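PDB 4HPP: probable glutamine synthetase from Pseudomonas aeruginosa, which belongs to the glutamine synthetase family, pairing an N-terminal domain with a larger catalytic domain, and holds magnesium and glutamic acid in the catalytic domain. Local coordinates for residues 294-306 and 382-394. Residues are numbered along the deposited sequence; the frame is centred on the assembly and turned at random.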
# COMPACT_ATOMS: atom_id res chain seq x y z
N HIS A 294 3.55 20.81 42.57
CA HIS A 294 2.27 20.80 43.29
C HIS A 294 2.02 22.03 44.17
O HIS A 294 2.97 22.73 44.57
CB HIS A 294 2.08 19.47 44.06
CG HIS A 294 1.71 18.28 43.16
ND1 HIS A 294 0.50 18.16 42.56
CD2 HIS A 294 2.44 17.14 42.80
CE1 HIS A 294 0.46 17.01 41.85
NE2 HIS A 294 1.65 16.39 41.99
N HIS A 295 0.74 22.28 44.48
CA HIS A 295 0.19 23.52 45.12
C HIS A 295 1.08 24.51 45.87
O HIS A 295 0.97 25.71 45.64
CB HIS A 295 -1.09 23.22 45.94
CG HIS A 295 -1.01 21.95 46.77
ND1 HIS A 295 -1.58 20.79 46.37
CD2 HIS A 295 -0.42 21.70 48.01
CE1 HIS A 295 -1.35 19.84 47.30
NE2 HIS A 295 -0.64 20.40 48.30
N TRP A 296 1.94 24.03 46.77
CA TRP A 296 2.73 24.92 47.64
C TRP A 296 4.22 24.67 47.59
O TRP A 296 5.01 25.56 47.93
CB TRP A 296 2.22 24.87 49.09
CG TRP A 296 3.16 24.21 50.09
CD1 TRP A 296 3.34 22.84 50.33
CD2 TRP A 296 4.10 24.88 51.03
NE1 TRP A 296 4.28 22.63 51.31
CE2 TRP A 296 4.78 23.81 51.77
CE3 TRP A 296 4.43 26.22 51.31
CZ2 TRP A 296 5.74 24.07 52.75
CZ3 TRP A 296 5.40 26.47 52.30
CH2 TRP A 296 6.04 25.43 52.99
N SER A 297 4.61 23.46 47.16
CA SER A 297 5.97 22.90 47.30
C SER A 297 7.11 23.82 47.83
O SER A 297 7.72 23.51 48.86
CB SER A 297 6.40 22.18 46.00
OG SER A 297 6.73 23.11 44.98
N ALA A 298 7.38 24.91 47.11
CA ALA A 298 8.43 25.91 47.45
C ALA A 298 9.86 25.49 47.06
O ALA A 298 10.57 26.28 46.44
CB ALA A 298 8.36 26.34 48.91
N ALA A 299 10.25 24.26 47.44
CA ALA A 299 11.54 23.59 47.09
C ALA A 299 12.77 24.34 47.56
O ALA A 299 12.92 25.53 47.24
CB ALA A 299 11.64 23.28 45.59
N TYR A 300 13.66 23.66 48.29
CA TYR A 300 14.75 24.36 49.01
C TYR A 300 16.21 24.07 48.60
O TYR A 300 16.55 23.04 47.99
CB TYR A 300 14.58 24.21 50.53
CG TYR A 300 13.38 24.95 51.17
CD1 TYR A 300 12.13 24.32 51.29
CD2 TYR A 300 13.52 26.24 51.71
CE1 TYR A 300 11.05 24.98 51.89
CE2 TYR A 300 12.44 26.90 52.31
CZ TYR A 300 11.21 26.27 52.40
OH TYR A 300 10.14 26.91 52.99
N ALA A 301 17.11 24.98 48.97
CA ALA A 301 18.51 24.72 48.73
C ALA A 301 19.05 24.07 49.97
O ALA A 301 19.38 24.74 50.94
CB ALA A 301 19.26 26.00 48.40
N CYS A 302 19.12 22.75 49.94
CA CYS A 302 19.63 21.94 51.05
C CYS A 302 20.46 20.80 50.44
O CYS A 302 20.57 20.69 49.22
CB CYS A 302 18.45 21.39 51.86
SG CYS A 302 17.30 20.43 50.83
N LEU A 303 21.00 19.93 51.27
CA LEU A 303 21.85 18.86 50.83
C LEU A 303 21.30 17.49 51.27
O LEU A 303 20.50 17.37 52.23
CB LEU A 303 23.26 19.09 51.36
CG LEU A 303 24.42 18.18 50.97
CD1 LEU A 303 25.26 18.83 49.90
CD2 LEU A 303 25.27 18.01 52.22
N GLY A 304 21.72 16.45 50.57
CA GLY A 304 21.29 15.12 50.92
C GLY A 304 22.39 14.11 50.72
O GLY A 304 23.14 14.18 49.77
N LEU A 305 22.51 13.18 51.65
CA LEU A 305 23.24 11.95 51.36
C LEU A 305 22.13 11.02 50.89
O LEU A 305 22.31 10.14 50.04
CB LEU A 305 23.89 11.44 52.66
CG LEU A 305 24.89 10.29 52.73
CD1 LEU A 305 26.02 10.40 51.71
CD2 LEU A 305 25.48 10.17 54.13
N ARG A 306 20.93 11.36 51.36
CA ARG A 306 19.88 10.44 51.76
C ARG A 306 18.74 10.41 50.77
O ARG A 306 18.34 9.34 50.30
CB ARG A 306 19.34 10.92 53.12
CG ARG A 306 20.25 11.93 53.84
CD ARG A 306 19.53 13.18 54.36
NE ARG A 306 20.50 14.20 54.75
CZ ARG A 306 20.22 15.37 55.31
NH1 ARG A 306 18.97 15.73 55.60
NH2 ARG A 306 21.23 16.20 55.61
N ARG A 382 18.33 28.94 61.12
CA ARG A 382 17.99 28.67 59.72
C ARG A 382 18.98 29.36 58.79
O ARG A 382 19.20 30.57 58.89
CB ARG A 382 16.54 29.07 59.38
CG ARG A 382 15.92 28.20 58.29
CD ARG A 382 14.58 27.58 58.70
NE ARG A 382 14.52 27.30 60.15
CZ ARG A 382 13.44 26.90 60.83
NH1 ARG A 382 12.26 26.69 60.23
NH2 ARG A 382 13.54 26.69 62.14
N GLY A 383 19.60 28.56 57.91
CA GLY A 383 20.60 29.04 56.94
C GLY A 383 20.33 28.51 55.54
O GLY A 383 21.23 28.04 54.85
N ILE A 384 19.07 28.63 55.13
CA ILE A 384 18.51 27.86 54.03
C ILE A 384 17.43 28.66 53.29
O ILE A 384 16.44 29.08 53.91
CB ILE A 384 17.99 26.50 54.60
CG1 ILE A 384 19.11 25.44 54.56
CG2 ILE A 384 16.70 26.03 53.92
CD1 ILE A 384 18.75 24.07 55.12
N GLN A 385 17.63 28.89 51.98
CA GLN A 385 16.65 29.62 51.10
C GLN A 385 15.67 28.71 50.30
O GLN A 385 15.99 27.58 49.91
CB GLN A 385 17.37 30.58 50.12
CG GLN A 385 18.61 31.31 50.63
CD GLN A 385 19.82 31.16 49.70
OE1 GLN A 385 20.13 30.05 49.25
NE2 GLN A 385 20.52 32.27 49.42
N ALA A 386 14.46 29.20 50.07
CA ALA A 386 13.59 28.61 49.04
C ALA A 386 14.13 28.97 47.63
O ALA A 386 14.60 30.11 47.37
CB ALA A 386 12.14 29.07 49.20
N LEU A 387 14.07 27.99 46.72
CA LEU A 387 14.29 28.24 45.29
C LEU A 387 13.10 29.02 44.75
O LEU A 387 11.97 28.82 45.19
CB LEU A 387 14.51 26.91 44.53
CG LEU A 387 15.65 26.03 45.09
CD1 LEU A 387 15.95 24.79 44.28
CD2 LEU A 387 16.93 26.82 45.30
N PRO A 388 13.33 29.94 43.80
CA PRO A 388 12.19 30.70 43.28
C PRO A 388 11.05 29.82 42.74
O PRO A 388 11.18 28.59 42.67
CB PRO A 388 12.82 31.55 42.17
CG PRO A 388 14.16 30.95 41.90
CD PRO A 388 14.60 30.34 43.19
N ALA A 389 9.94 30.45 42.34
CA ALA A 389 8.76 29.70 41.94
C ALA A 389 8.28 30.02 40.53
O ALA A 389 7.39 29.37 40.04
CB ALA A 389 7.64 29.94 42.95
N THR A 390 8.83 31.05 39.90
CA THR A 390 8.53 31.37 38.49
C THR A 390 9.86 31.82 37.91
O THR A 390 10.79 32.16 38.64
CB THR A 390 7.54 32.56 38.32
OG1 THR A 390 8.07 33.72 38.95
CG2 THR A 390 6.14 32.25 38.91
N LEU A 391 9.94 31.88 36.60
CA LEU A 391 11.10 32.51 35.97
C LEU A 391 11.38 33.94 36.47
O LEU A 391 12.58 34.32 36.66
CB LEU A 391 10.89 32.52 34.46
CG LEU A 391 12.14 32.86 33.70
CD1 LEU A 391 13.35 32.09 34.26
CD2 LEU A 391 11.82 32.60 32.24
N GLY A 392 10.29 34.72 36.66
CA GLY A 392 10.37 36.14 37.11
C GLY A 392 11.13 36.27 38.42
O GLY A 392 12.17 36.98 38.52
N ASP A 393 10.62 35.55 39.40
CA ASP A 393 11.31 35.42 40.69
C ASP A 393 12.73 34.94 40.50
O ASP A 393 13.62 35.41 41.23
CB ASP A 393 10.50 34.56 41.68
CG ASP A 393 9.03 35.04 41.81
OD1 ASP A 393 8.73 36.15 41.28
OD2 ASP A 393 8.18 34.34 42.43
N ALA A 394 12.97 34.07 39.51
CA ALA A 394 14.32 33.50 39.38
C ALA A 394 15.20 34.56 38.84
O ALA A 394 16.33 34.67 39.29
CB ALA A 394 14.39 32.23 38.56
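Leu387 N donates to Ala299 O over 2.8 Å, and the same carbonyl oxygen is also approached by the CB and CG of Leu387. The return bond runs from Ala301 N to Gln385 O at 3.0 Å, almost straight (167° at the hydrogen). Together the two bonds flank Tyr300 and Ala386, whose CA atoms lie 4.4 Å apart, and form a single beta bridge between two lengths of chain running in broadly opposite directions.

The Tyr300 ring lies obliquely along the 384-386 backbone. Its CG stands beside the backbone N (chi1 -69°), which brings ring atoms CD2 and CE2 to the Gln385-Ala386 peptide; CE2 meets Ala386 CB at 3.8 Å, and CD2 meets Ile384 CG2 at 3.9 Å. Leu387 instead brings CD2 to Ala301 CB at 4.0 Å, and both residues also pack on Leu274 of helix 261-281. The CA-CB bond of Gln385 points away from 294-306, and its NE2 is hydrogen-bonded to Ala272 O of that helix.

The bridge thus ties the chain around Tyr300, close to strand 303-304, to the chain leading into helix 391-399, both in the catalytic domain, with the Ala299 side chain about 11 Å from the bound glutamic acid. Since both hydrogen bonds are backbone to backbone, the pairing is set by peptide groups and not by side-chain polar groups, while Tyr300, Ile384 and Leu387 add apolar contact around it.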